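Local structure of Lin2004 protein (Listeria innocua, 2HUJ) at residues Met20-Arg25 / Glu72-Trp77; Trp37-Ser42 / Val103-Gly108. The protein is of unknown function but adopts a four-helical bundle fold and represents a novel family of bacterial proteins. One frame throughout, in Å; residues are numbered along the deposited sequence.

Overall arrangement
Helix 16-45 takes part in both contacts, once near each of its ends, and so ties them together along the length of the four-helical bundle. Contact 1 sets its N-terminal part against helix 52-81 through leucine packing and a salt-bridge network. Contact 2, at the other end, sets residues 37-42 against the close of helix 88-104 and the turn that follows it. The two centres are 27 Å apart and lie on opposite sides of the chain's centre; the nearest atoms of the two contacts are about 15 Å from each other, so they do not touch. With the function unknown, neither contact can be assigned to an active site.

Contact 1. Residues Met20-Arg25 / Glu72-Trp77; sequences MELLIR and ELAIPW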
loop_
_atom_site.group_PDB
_atom_site.type_symbol
_atom_site.label_atom_id
_atom_site.label_comp_id
_atom_site.label_asym_id
_atom_site.label_seq_id
_atom_site.Cartn_x
_atom_site.Cartn_y
_atom_site.Cartn_z
HETATM N N MSE A 20 10.225 -14.135 3.621
HETATM C CA MSE A 20 9.545 -13.793 4.880
HETATM C C MSE A 20 9.534 -12.281 5.054
HETATM O O MSE A 20 8.518 -11.699 5.392
HETATM C CB MSE A 20 10.238 -14.465 6.067
HETATM C CG MSE A 20 9.937 -15.961 6.218
HETATM SE SE MSE A 20 8.002 -16.341 6.318
HETATM C CE MSE A 20 7.423 -14.918 7.545
ATOM N N GLU A 21 10.680 -11.652 4.827
ATOM C CA GLU A 21 10.775 -10.211 4.947
ATOM C C GLU A 21 9.849 -9.508 3.970
ATOM O O GLU A 21 9.164 -8.550 4.348
ATOM C CB GLU A 21 12.222 -9.747 4.808
ATOM C CG GLU A 21 12.389 -8.239 5.100
ATOM C CD GLU A 21 12.036 -7.885 6.528
ATOM O OE1 GLU A 21 12.507 -8.610 7.422
ATOM O OE2 GLU A 21 11.304 -6.895 6.763
ATOM N N LEU A 22 9.793 -9.994 2.717
ATOM C CA LEU A 22 8.845 -9.449 1.758
ATOM C C LEU A 22 7.382 -9.583 2.220
ATOM O O LEU A 22 6.634 -8.623 2.139
ATOM C CB LEU A 22 9.025 -10.113 0.376
ATOM C CG LEU A 22 8.096 -9.607 -0.733
ATOM C CD1 LEU A 22 8.185 -8.098 -0.934
ATOM C CD2 LEU A 22 8.419 -10.363 -2.011
ATOM N N LEU A 23 7.002 -10.749 2.731
ATOM C CA LEU A 23 5.661 -10.970 3.268
ATOM C C LEU A 23 5.309 -9.954 4.344
ATOM O O LEU A 23 4.254 -9.310 4.294
ATOM C CB LEU A 23 5.535 -12.386 3.814
ATOM C CG LEU A 23 4.172 -12.820 4.380
ATOM C CD1 LEU A 23 3.047 -12.522 3.432
ATOM C CD2 LEU A 23 4.190 -14.286 4.744
ATOM N N ILE A 24 6.218 -9.786 5.305
ATOM C CA ILE A 24 6.038 -8.793 6.377
ATOM C C ILE A 24 5.847 -7.368 5.808
ATOM O O ILE A 24 4.926 -6.653 6.201
ATOM C CB ILE A 24 7.215 -8.851 7.371
ATOM C CG1 ILE A 24 7.185 -10.185 8.133
ATOM C CG2 ILE A 24 7.153 -7.684 8.361
ATOM C CD1 ILE A 24 8.384 -10.426 8.995
ATOM N N ARG A 25 6.677 -6.975 4.844
ATOM C CA ARG A 25 6.559 -5.664 4.251
ATOM C C ARG A 25 5.292 -5.495 3.405
ATOM O O ARG A 25 4.723 -4.410 3.334
ATOM C CB ARG A 25 7.806 -5.348 3.439
ATOM C CG ARG A 25 9.010 -5.270 4.307
ATOM C CD ARG A 25 10.222 -4.969 3.549
ATOM N NE ARG A 25 11.335 -4.831 4.478
ATOM C CZ ARG A 25 12.539 -4.360 4.160
ATOM N NH1 ARG A 25 12.818 -3.901 2.941
ATOM N NH2 ARG A 25 13.475 -4.324 5.097
ATOM N N GLU A 72 11.834 -2.268 -2.345
ATOM C CA GLU A 72 13.238 -2.695 -2.190
ATOM C C GLU A 72 13.403 -4.195 -2.365
ATOM O O GLU A 72 14.352 -4.634 -2.993
ATOM C CB GLU A 72 13.755 -2.269 -0.813
ATOM C CG GLU A 72 15.224 -2.475 -0.616
ATOM C CD GLU A 72 15.673 -2.326 0.830
ATOM O OE1 GLU A 72 14.848 -1.965 1.712
ATOM O OE2 GLU A 72 16.876 -2.578 1.067
ATOM N N LEU A 73 12.473 -4.966 -1.811
ATOM C CA LEU A 73 12.465 -6.425 -1.936
ATOM C C LEU A 73 11.567 -6.971 -3.040
ATOM O O LEU A 73 11.894 -7.976 -3.683
ATOM C CB LEU A 73 12.031 -7.040 -0.615
ATOM C CG LEU A 73 12.866 -6.668 0.613
ATOM C CD1 LEU A 73 12.413 -7.535 1.756
ATOM C CD2 LEU A 73 14.343 -6.890 0.349
ATOM N N ALA A 74 10.465 -6.275 -3.314
ATOM C CA ALA A 74 9.458 -6.757 -4.244
ATOM C C ALA A 74 9.928 -6.703 -5.688
ATOM O O ALA A 74 9.565 -7.574 -6.478
ATOM C CB ALA A 74 8.142 -5.916 -4.114
ATOM N N ILE A 75 10.657 -5.659 -6.068
ATOM C CA ILE A 75 11.138 -5.572 -7.450
ATOM C C ILE A 75 12.127 -6.686 -7.803
ATOM O O ILE A 75 11.896 -7.406 -8.787
ATOM C CB ILE A 75 11.647 -4.162 -7.829
ATOM C CG1 ILE A 75 10.563 -3.117 -7.611
ATOM C CG2 ILE A 75 12.112 -4.141 -9.307
ATOM C CD1 ILE A 75 9.217 -3.464 -8.206
ATOM N N PRO A 76 13.208 -6.870 -7.015
ATOM C CA PRO A 76 14.087 -8.027 -7.265
ATOM C C PRO A 76 13.321 -9.362 -7.248
ATOM O O PRO A 76 13.558 -10.240 -8.089
ATOM C CB PRO A 76 15.070 -7.965 -6.094
ATOM C CG PRO A 76 15.064 -6.538 -5.664
ATOM C CD PRO A 76 13.719 -6.004 -5.936
ATOM N N TRP A 77 12.390 -9.510 -6.311
ATOM C CA TRP A 77 11.578 -10.723 -6.258
ATOM C C TRP A 77 10.766 -10.916 -7.529
ATOM O O TRP A 77 10.780 -11.996 -8.112
ATOM C CB TRP A 77 10.653 -10.701 -5.043
ATOM C CG TRP A 77 9.577 -11.743 -5.031
ATOM C CD1 TRP A 77 9.719 -13.053 -4.713
ATOM C CD2 TRP A 77 8.177 -11.546 -5.293
ATOM N NE1 TRP A 77 8.507 -13.689 -4.800
ATOM C CE2 TRP A 77 7.546 -12.783 -5.138
ATOM C CE3 TRP A 77 7.403 -10.442 -5.637
ATOM C CZ2 TRP A 77 6.172 -12.947 -5.312
ATOM C CZ3 TRP A 77 6.058 -10.613 -5.813
ATOM C CH2 TRP A 77 5.456 -11.857 -5.659
#
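Leu-22 and Leu-73 face each other where segments 20-25 and 72-77 approach most closely, their CA atoms 6.0 Å apart; the axes of the two short segments pass at 9.6 Å and cross at -124°. The apolar part centres on Leu-22, whose two methyls do different jobs. CD1 lies against the backbone and CB of Ala-74, with Leu-73 CB beside it. CD2 sits over one face of the Trp-77 indole, a CH-pi contact 3.7 Å from the centroid of the five-membered ring and offset toward its rim. With Leu-22 CG anti to the backbone N (chi1 -179°), the fork reaches over to both. Leu-73 answers from the other helix: its CD1 packs 3.4 Å from Glu-21 CG and also lies over one face of the Arg-25 guanidinium.

The polar part is a salt-bridge network above that leucine. Arg-25 NH1 gives a hydrogen bond to Glu-72 OE1 at 3.1 Å, bent to 144° at the hydrogen; the oxygen is approached from above its carboxylate plane. Within helix 16-45, Arg-25 NE reaches Glu-21 OE2 at 3.1 Å, on the anti side of that carboxylate. Asp-69 O accepts a further bond from Arg-25 NH1.

Three oxygen partners at NE and NH1, with the Leu-73 methyl over one face, should restrict how the guanidinium can turn. Two carboxylates so near would probably stabilise its positive charge. This is packing between the first two helices of the four-helical bundle, its charged rim bordering a leucine-tryptophan patch in which Leu-22 also touches Leu-133 of helix 112-137.

Contact 2. Residues Trp37-Ser42 / Val103-Gly108; sequences WELYLS and VSAFNG
Tyr-40 has the most surface buried here, followed by Ala-105 and Leu-39, and the backbones come close, with the CA atoms of Tyr-40 and Ala-105 4.0 Å apart. The approach is consistent with the small side chain of Ala-105, whose CB lies beside the Tyr-40 backbone N. Tyr-40 CA points its hydrogen at Ala-105 O, a CA-H...O contact of 3.6 Å with 149° at the hydrogen, while Tyr-40 CB packs against Ala-105 CA and CB. No conventional hydrogen bond joins the two segments.

From there the tyrosine ring runs along the turn. Its CG is anti to the backbone N (chi1 169°), carrying the ring past Ala-105 to the carbonyls beyond. Asn-107 O lies at the ring edge, in its plane, 3.7 Å from Tyr-40 CE1; Gly-108 O is equally near that carbon but approaches obliquely. The hydroxyl goes further and is hydrogen-bonded to Ser-110 O.

Leu-39 also packs on Ala-105. Its CD2 touches Ala-105 CB at 3.8 Å and lies over one face of the Phe-106 ring, 3.9 Å from the centroid and 15° off the normal, in a CH-pi contact.

The chain receiving these side chains is a type I beta turn, Ser-104 to Asn-107, closed by a 2.9 Å bond from Asn-107 N to Ser-104 O, and the Gly-108 that follows. Asn-43, Arg-44 and Glu-47 hydrogen-bond to Ala-105 O, Gly-108 O and Gly-108 N respectively, extending the grip of the first helix and its following residues. Here the chain leaves helix 88-104 for helix 112-137: Phe-115 of the latter stacks on Tyr-40, while Phe-59 and Met-56 of helix 52-81 touch Leu-39 and Phe-106, respectively.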
loop_
_atom_site.group_PDB
_atom_site.type_symbol
_atom_site.label_atom_id
_atom_site.label_comp_id
_atom_site.label_asym_id
_atom_site.label_seq_id
_atom_site.Cartn_x
_atom_site.Cartn_y
_atom_site.Cartn_z
ATOM N N TRP A 37 -7.636 4.539 3.806
ATOM C CA TRP A 37 -9.071 4.406 3.529
ATOM C C TRP A 37 -9.883 4.780 4.758
ATOM O O TRP A 37 -10.875 5.497 4.668
ATOM C CB TRP A 37 -9.336 2.960 3.118
ATOM C CG TRP A 37 -10.745 2.605 2.805
ATOM C CD1 TRP A 37 -11.485 1.652 3.414
ATOM C CD2 TRP A 37 -11.586 3.166 1.763
ATOM N NE1 TRP A 37 -12.724 1.572 2.830
ATOM C CE2 TRP A 37 -12.820 2.487 1.823
ATOM C CE3 TRP A 37 -11.409 4.169 0.807
ATOM C CZ2 TRP A 37 -13.905 2.805 0.979
ATOM C CZ3 TRP A 37 -12.482 4.472 -0.051
ATOM C CH2 TRP A 37 -13.696 3.788 0.040
ATOM N N GLU A 38 -9.469 4.306 5.926
ATOM C CA GLU A 38 -10.210 4.640 7.143
ATOM C C GLU A 38 -10.116 6.110 7.520
ATOM O O GLU A 38 -11.098 6.677 7.988
ATOM C CB GLU A 38 -9.773 3.769 8.316
ATOM C CG GLU A 38 -10.056 2.256 8.110
ATOM C CD GLU A 38 -11.550 1.905 8.029
ATOM O OE1 GLU A 38 -12.398 2.655 8.595
ATOM O OE2 GLU A 38 -11.868 0.869 7.400
ATOM N N LEU A 39 -8.968 6.737 7.291
ATOM C CA LEU A 39 -8.828 8.179 7.535
ATOM C C LEU A 39 -9.750 8.957 6.599
ATOM O O LEU A 39 -10.461 9.864 7.025
ATOM C CB LEU A 39 -7.361 8.626 7.370
ATOM C CG LEU A 39 -7.068 10.124 7.539
ATOM C CD1 LEU A 39 -7.518 10.585 8.911
ATOM C CD2 LEU A 39 -5.596 10.389 7.343
ATOM N N TYR A 40 -9.753 8.562 5.329
ATOM C CA TYR A 40 -10.607 9.200 4.324
ATOM C C TYR A 40 -12.059 9.118 4.735
ATOM O O TYR A 40 -12.782 10.144 4.744
ATOM C CB TYR A 40 -10.370 8.575 2.960
ATOM C CG TYR A 40 -11.374 8.988 1.917
ATOM C CD1 TYR A 40 -11.541 10.314 1.553
ATOM C CD2 TYR A 40 -12.205 8.043 1.328
ATOM C CE1 TYR A 40 -12.471 10.688 0.582
ATOM C CE2 TYR A 40 -13.155 8.422 0.385
ATOM C CZ TYR A 40 -13.285 9.732 0.007
ATOM O OH TYR A 40 -14.238 10.059 -0.932
ATOM N N LEU A 41 -12.516 7.896 5.026
ATOM C CA LEU A 41 -13.912 7.681 5.404
ATOM C C LEU A 41 -14.282 8.519 6.615
ATOM O O LEU A 41 -15.370 9.103 6.660
ATOM C CB LEU A 41 -14.201 6.210 5.671
ATOM C CG LEU A 41 -14.144 5.308 4.434
ATOM C CD1 LEU A 41 -14.477 3.889 4.820
ATOM C CD2 LEU A 41 -15.021 5.812 3.292
ATOM N N SER A 42 -13.386 8.593 7.592
ATOM C CA SER A 42 -13.658 9.401 8.772
ATOM C C SER A 42 -13.801 10.880 8.433
ATOM O O SER A 42 -14.673 11.562 8.954
ATOM C CB SER A 42 -12.603 9.194 9.860
ATOM O OG SER A 42 -11.379 9.865 9.569
ATOM N N VAL A 103 -2.219 11.217 0.833
ATOM C CA VAL A 103 -2.444 12.677 0.749
ATOM C C VAL A 103 -3.939 13.035 0.675
ATOM O O VAL A 103 -4.420 13.880 1.414
ATOM C CB VAL A 103 -1.701 13.256 -0.444
ATOM C CG1 VAL A 103 -1.986 14.717 -0.588
ATOM C CG2 VAL A 103 -0.213 12.986 -0.308
ATOM N N SER A 104 -4.690 12.335 -0.182
ATOM C CA SER A 104 -6.134 12.595 -0.365
ATOM C C SER A 104 -6.979 12.270 0.868
ATOM O O SER A 104 -8.050 12.838 1.034
ATOM C CB SER A 104 -6.651 11.782 -1.555
ATOM O OG SER A 104 -6.056 12.257 -2.749
ATOM N N ALA A 105 -6.495 11.356 1.724
ATOM C CA ALA A 105 -7.254 10.950 2.895
ATOM C C ALA A 105 -7.592 12.133 3.847
ATOM O O ALA A 105 -8.540 12.080 4.586
ATOM C CB ALA A 105 -6.503 9.921 3.645
ATOM N N PHE A 106 -6.770 13.172 3.832
ATOM C CA PHE A 106 -7.021 14.339 4.684
ATOM C C PHE A 106 -8.159 15.222 4.196
ATOM O O PHE A 106 -8.550 16.152 4.899
ATOM C CB PHE A 106 -5.731 15.155 4.817
ATOM C CG PHE A 106 -4.694 14.459 5.651
ATOM C CD1 PHE A 106 -3.832 13.531 5.088
ATOM C CD2 PHE A 106 -4.656 14.662 7.027
ATOM C CE1 PHE A 106 -2.905 12.856 5.874
ATOM C CE2 PHE A 106 -3.731 13.973 7.829
ATOM C CZ PHE A 106 -2.859 13.077 7.242
ATOM N N ASN A 107 -8.697 14.916 3.009
ATOM C CA ASN A 107 -9.772 15.665 2.415
ATOM C C ASN A 107 -10.952 14.737 2.154
ATOM O O ASN A 107 -10.947 13.953 1.190
ATOM C CB ASN A 107 -9.303 16.289 1.114
ATOM C CG ASN A 107 -10.409 17.058 0.403
ATOM O OD1 ASN A 107 -11.486 17.297 0.952
ATOM N ND2 ASN A 107 -10.137 17.454 -0.833
ATOM N N GLY A 108 -11.944 14.812 3.027
ATOM C CA GLY A 108 -13.142 14.001 2.899
ATOM C C GLY A 108 -13.963 14.250 1.656
ATOM O O GLY A 108 -14.827 13.452 1.333
#